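Local coordinates for protein adenosine deaminase (PDB 4GXW) that binds zinc and probably catalyses the hydrolytic deamination of adenosine or a related aminopurine, as an amidohydrolase of the adenosine and AMP deaminase family, at residues 167-170 against 171-175; 199-202 against 203-206. All coordinates share one frame; numbering follows the deposited sequence.

Contact 1 (167-170 against 171-175); sequences AVAI and VDWMK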
# COMPACT_ATOMS: atom_id res chain seq x y z
N ALA A 167 10.14 -10.14 15.18
CA ALA A 167 9.04 -10.57 14.33
C ALA A 167 8.15 -11.58 15.07
O ALA A 167 6.92 -11.46 15.04
CB ALA A 167 9.58 -11.17 13.02
N VAL A 168 8.77 -12.54 15.76
CA VAL A 168 8.02 -13.47 16.59
C VAL A 168 7.25 -12.72 17.68
O VAL A 168 6.10 -13.05 17.97
CB VAL A 168 8.95 -14.56 17.19
CG1 VAL A 168 8.20 -15.43 18.20
CG2 VAL A 168 9.53 -15.42 16.07
N ALA A 169 7.88 -11.70 18.26
CA ALA A 169 7.22 -10.90 19.29
C ALA A 169 5.91 -10.27 18.80
O ALA A 169 4.93 -10.19 19.54
CB ALA A 169 8.18 -9.82 19.84
N ILE A 170 5.88 -9.85 17.54
CA ILE A 170 4.66 -9.28 16.97
C ILE A 170 3.51 -10.27 16.96
O ILE A 170 2.38 -9.94 17.35
CB ILE A 170 4.90 -8.79 15.53
CG1 ILE A 170 5.84 -7.58 15.54
CG2 ILE A 170 3.58 -8.45 14.83
CD1 ILE A 170 6.28 -7.16 14.16
N VAL A 171 3.79 -11.50 16.53
CA VAL A 171 2.75 -12.51 16.49
C VAL A 171 2.27 -12.83 17.91
O VAL A 171 1.07 -12.99 18.13
CB VAL A 171 3.20 -13.79 15.73
CG1 VAL A 171 2.05 -14.77 15.66
CG2 VAL A 171 3.66 -13.43 14.32
N ASP A 172 3.20 -12.88 18.86
CA ASP A 172 2.84 -13.05 20.28
C ASP A 172 1.88 -11.94 20.73
O ASP A 172 0.85 -12.20 21.36
CB ASP A 172 4.09 -13.06 21.17
CG ASP A 172 4.95 -14.30 21.00
OD1 ASP A 172 4.44 -15.34 20.54
OD2 ASP A 172 6.15 -14.24 21.37
N TRP A 173 2.22 -10.70 20.41
CA TRP A 173 1.35 -9.57 20.75
C TRP A 173 -0.03 -9.71 20.13
O TRP A 173 -1.04 -9.45 20.79
CB TRP A 173 1.98 -8.25 20.29
CG TRP A 173 3.08 -7.76 21.17
CD1 TRP A 173 3.16 -7.89 22.53
CD2 TRP A 173 4.26 -7.06 20.76
NE1 TRP A 173 4.32 -7.30 22.99
CE2 TRP A 173 5.02 -6.80 21.91
CE3 TRP A 173 4.74 -6.63 19.52
CZ2 TRP A 173 6.24 -6.12 21.87
CZ3 TRP A 173 5.95 -5.95 19.48
CH2 TRP A 173 6.69 -5.72 20.64
N MET A 174 -0.07 -10.11 18.86
CA MET A 174 -1.34 -10.25 18.14
C MET A 174 -2.23 -11.31 18.77
O MET A 174 -3.43 -11.10 18.93
CB MET A 174 -1.09 -10.55 16.66
CG MET A 174 -0.49 -9.37 15.90
SD MET A 174 0.10 -9.82 14.26
CE MET A 174 -1.42 -10.30 13.44
N LYS A 175 -1.63 -12.44 19.13
CA LYS A 175 -2.37 -13.52 19.79
C LYS A 175 -2.97 -13.10 21.13
O LYS A 175 -4.03 -13.58 21.52
CB LYS A 175 -1.46 -14.74 19.99
CG LYS A 175 -1.20 -15.52 18.72
CD LYS A 175 -0.34 -16.76 18.96
CE LYS A 175 1.13 -16.42 19.08
NZ LYS A 175 2.01 -17.63 18.96
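Trp173 folds back over Ala169 and Ile170, one helical turn earlier, and its course from CB outward defines the contact. CB starts close to the backbone, with Ile170 O at 3.4 Å. CG, anti to the carbonyl carbon and beside the backbone N (chi1 -77°), sends the indole back toward the preceding turn. CG therefore lies against the Ala169 carbonyl, and CD2 comes to within 3.4 Å of Ala169 O. That oxygen sits over one face of the indole, displaced toward the rim. Farther along the benzo ring, CE3 reaches Ile170 CA at 3.7 Å and Ile170 CG1 at 4.2 Å. CH2 marks the far end, where Ala169 CB lies over a face at 4.4 Å. Ala169 O also accepts a fairly straight helix bond from Trp173 N at 2.9 Å (162° at the hydrogen).

Beside the indole, Ile170 and Met174 run side by side and point the same way. Ile170 CG2 meets Met174 SD at 3.8 Å; chi1 and chi2 of Met174 bring SD alongside Ile170, and the bend at chi3 (64°) turns only CE aside. Both side chains are buried and rest on Pro156. On the more exposed flank, Asp172 brings OD2 to 4.0 Å from Val168 CG1, while Lys175 NZ makes a long salt bridge with the other oxygen, Asp172 OD1. Tyr130 stacks on the Trp173 ring. This i to i+3 and i to i+4 packing, with Ile170 and Met174 on strand 151-159, Trp173 toward helix 119-126, and Asp172 and Lys175 on the exposed flank, belongs to the helix of a beta-alpha-beta crossover between strands 151-159 and 184-188 in the TIM-barrel fold.

Contact 2 (199-202 against 203-206); sequences FWKA and YRDA
Phe199 and Tyr203 meet at the start of helix 200-208, which links strands 184-188 and 212-217 as the helix of a beta-alpha-beta crossover in the TIM barrel. Phe199 occupies the N-cap position, and its carbonyl accepts a weak bond from Tyr203 N at 3.4 Å. The same oxygen lies in the plane of the Tyr203 ring, at its edge, 3.4 Å from CD1. Phe199 CB adds a loose apolar contact with that edge. Tyr203 is buried, and its hydroxyl is hydrogen-bonded to Thr214 O, which ties the side chain to strand 212-217. The side chain lies about 8 Å from that of the zinc ligand His216, so Tyr203 is near the metal site but is not one of the zinc ligands.

Arg204 comes next on the exposed flank. Its CG lies opposite the backbone N (chi1 175°), and a bend at chi3 lays the guanidinium beside Trp200 and Lys201, both of which lie over the same face. The Trp200 ring approaches edge-on, with CZ3 at 3.9 Å from Arg204 NH1 and the two planes 86° apart; the ring face is not offered to the cation. Lys201 runs extended alongside, its CG 3.6 Å from Arg204 NH2. The ammonium stands farther off, and the neighbouring carboxylate probably eases the proximity of like charges.

Asp205 supplies that carboxylate, while its backbone N bonds to Lys201 O. Arg204 grips it side-on within the guanidinium plane, which should limit rotation of the group, and both bonds converge on one atom: Asp205 OD1 accepts from Arg204 NE at 2.9 Å and, through its syn lone pair, from Arg204 NH2 at 2.9 Å. Ala206 is buried and continues the helix: its N bonds to Ala202 O at 2.9 Å, and its CB lies beside the same oxygen.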
# COMPACT_ATOMS: atom_id res chain seq x y z
N PHE A 199 12.95 -14.76 8.39
CA PHE A 199 11.76 -14.54 9.23
C PHE A 199 10.78 -15.71 9.17
O PHE A 199 9.58 -15.55 9.42
CB PHE A 199 11.11 -13.21 8.82
CG PHE A 199 12.06 -12.06 8.96
CD1 PHE A 199 12.21 -11.44 10.19
CD2 PHE A 199 12.87 -11.66 7.90
CE1 PHE A 199 13.13 -10.41 10.36
CE2 PHE A 199 13.78 -10.63 8.06
CZ PHE A 199 13.91 -10.00 9.29
N TRP A 200 11.29 -16.90 8.87
CA TRP A 200 10.45 -18.09 8.74
C TRP A 200 9.63 -18.34 10.00
O TRP A 200 8.47 -18.76 9.92
CB TRP A 200 11.30 -19.33 8.41
CG TRP A 200 12.21 -19.78 9.50
CD1 TRP A 200 13.52 -19.42 9.68
CD2 TRP A 200 11.89 -20.67 10.58
NE1 TRP A 200 14.03 -20.03 10.80
CE2 TRP A 200 13.05 -20.80 11.37
CE3 TRP A 200 10.74 -21.37 10.95
CZ2 TRP A 200 13.09 -21.61 12.52
CZ3 TRP A 200 10.77 -22.16 12.08
CH2 TRP A 200 11.94 -22.27 12.86
N LYS A 201 10.20 -18.10 11.18
CA LYS A 201 9.51 -18.45 12.41
C LYS A 201 8.24 -17.62 12.64
O LYS A 201 7.19 -18.16 13.01
CB LYS A 201 10.46 -18.33 13.60
CG LYS A 201 9.96 -18.97 14.87
CD LYS A 201 11.05 -18.99 15.93
CE LYS A 201 10.50 -19.46 17.26
NZ LYS A 201 11.58 -19.36 18.26
N ALA A 202 8.34 -16.32 12.39
CA ALA A 202 7.19 -15.45 12.58
C ALA A 202 6.07 -15.81 11.62
O ALA A 202 4.89 -15.78 12.00
CB ALA A 202 7.60 -14.00 12.40
N TYR A 203 6.42 -16.16 10.39
CA TYR A 203 5.41 -16.56 9.41
C TYR A 203 4.75 -17.88 9.79
O TYR A 203 3.52 -18.00 9.72
CB TYR A 203 5.98 -16.57 7.97
CG TYR A 203 5.99 -15.17 7.39
CD1 TYR A 203 6.98 -14.26 7.73
CD2 TYR A 203 4.97 -14.74 6.55
CE1 TYR A 203 6.96 -12.96 7.23
CE2 TYR A 203 4.95 -13.45 6.05
CZ TYR A 203 5.94 -12.57 6.40
OH TYR A 203 5.89 -11.28 5.91
N ARG A 204 5.54 -18.85 10.23
CA ARG A 204 4.99 -20.10 10.74
C ARG A 204 4.02 -19.84 11.88
O ARG A 204 2.90 -20.38 11.91
CB ARG A 204 6.11 -21.02 11.27
CG ARG A 204 5.59 -22.29 11.94
CD ARG A 204 6.64 -22.90 12.84
NE ARG A 204 6.86 -22.09 14.03
CZ ARG A 204 7.71 -22.40 15.01
NH1 ARG A 204 8.45 -23.50 14.92
NH2 ARG A 204 7.84 -21.60 16.06
N ASP A 205 4.43 -19.01 12.83
CA ASP A 205 3.60 -18.72 13.99
C ASP A 205 2.32 -17.99 13.59
O ASP A 205 1.25 -18.28 14.13
CB ASP A 205 4.37 -17.88 15.02
CG ASP A 205 5.45 -18.66 15.74
OD1 ASP A 205 5.60 -19.88 15.52
OD2 ASP A 205 6.14 -18.04 16.56
N ALA A 206 2.41 -17.04 12.66
CA ALA A 206 1.22 -16.29 12.25
C ALA A 206 0.18 -17.20 11.62
O ALA A 206 -1.00 -17.13 11.97
CB ALA A 206 1.60 -15.17 11.30

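How the contacts relate
Contacts 1 and 2 lie on successive crossover helices, 164-176 and 200-208, their centres about 10 Å apart. Both have a buried side toward the strands and a more exposed side outward. In contact 1 side-chain contacts are mainly aliphatic, sulfur and indole, whereas contact 2 carries an exposed Arg204-Asp205 salt bridge flanked by Trp200 and Lys201, and a tyrosine reaching inward. The helices touch where Ala167 CB meets Ala202 CB at 3.5 Å, and where Val168 reaches across, its CG2 on Lys201 CG and its CG1 3.7 Å from Asp205 OD2. Contact 2 comes nearer the zinc site: between side chains, Tyr203 lies about 8 Å from His216, Ile170 about 12 Å from His37.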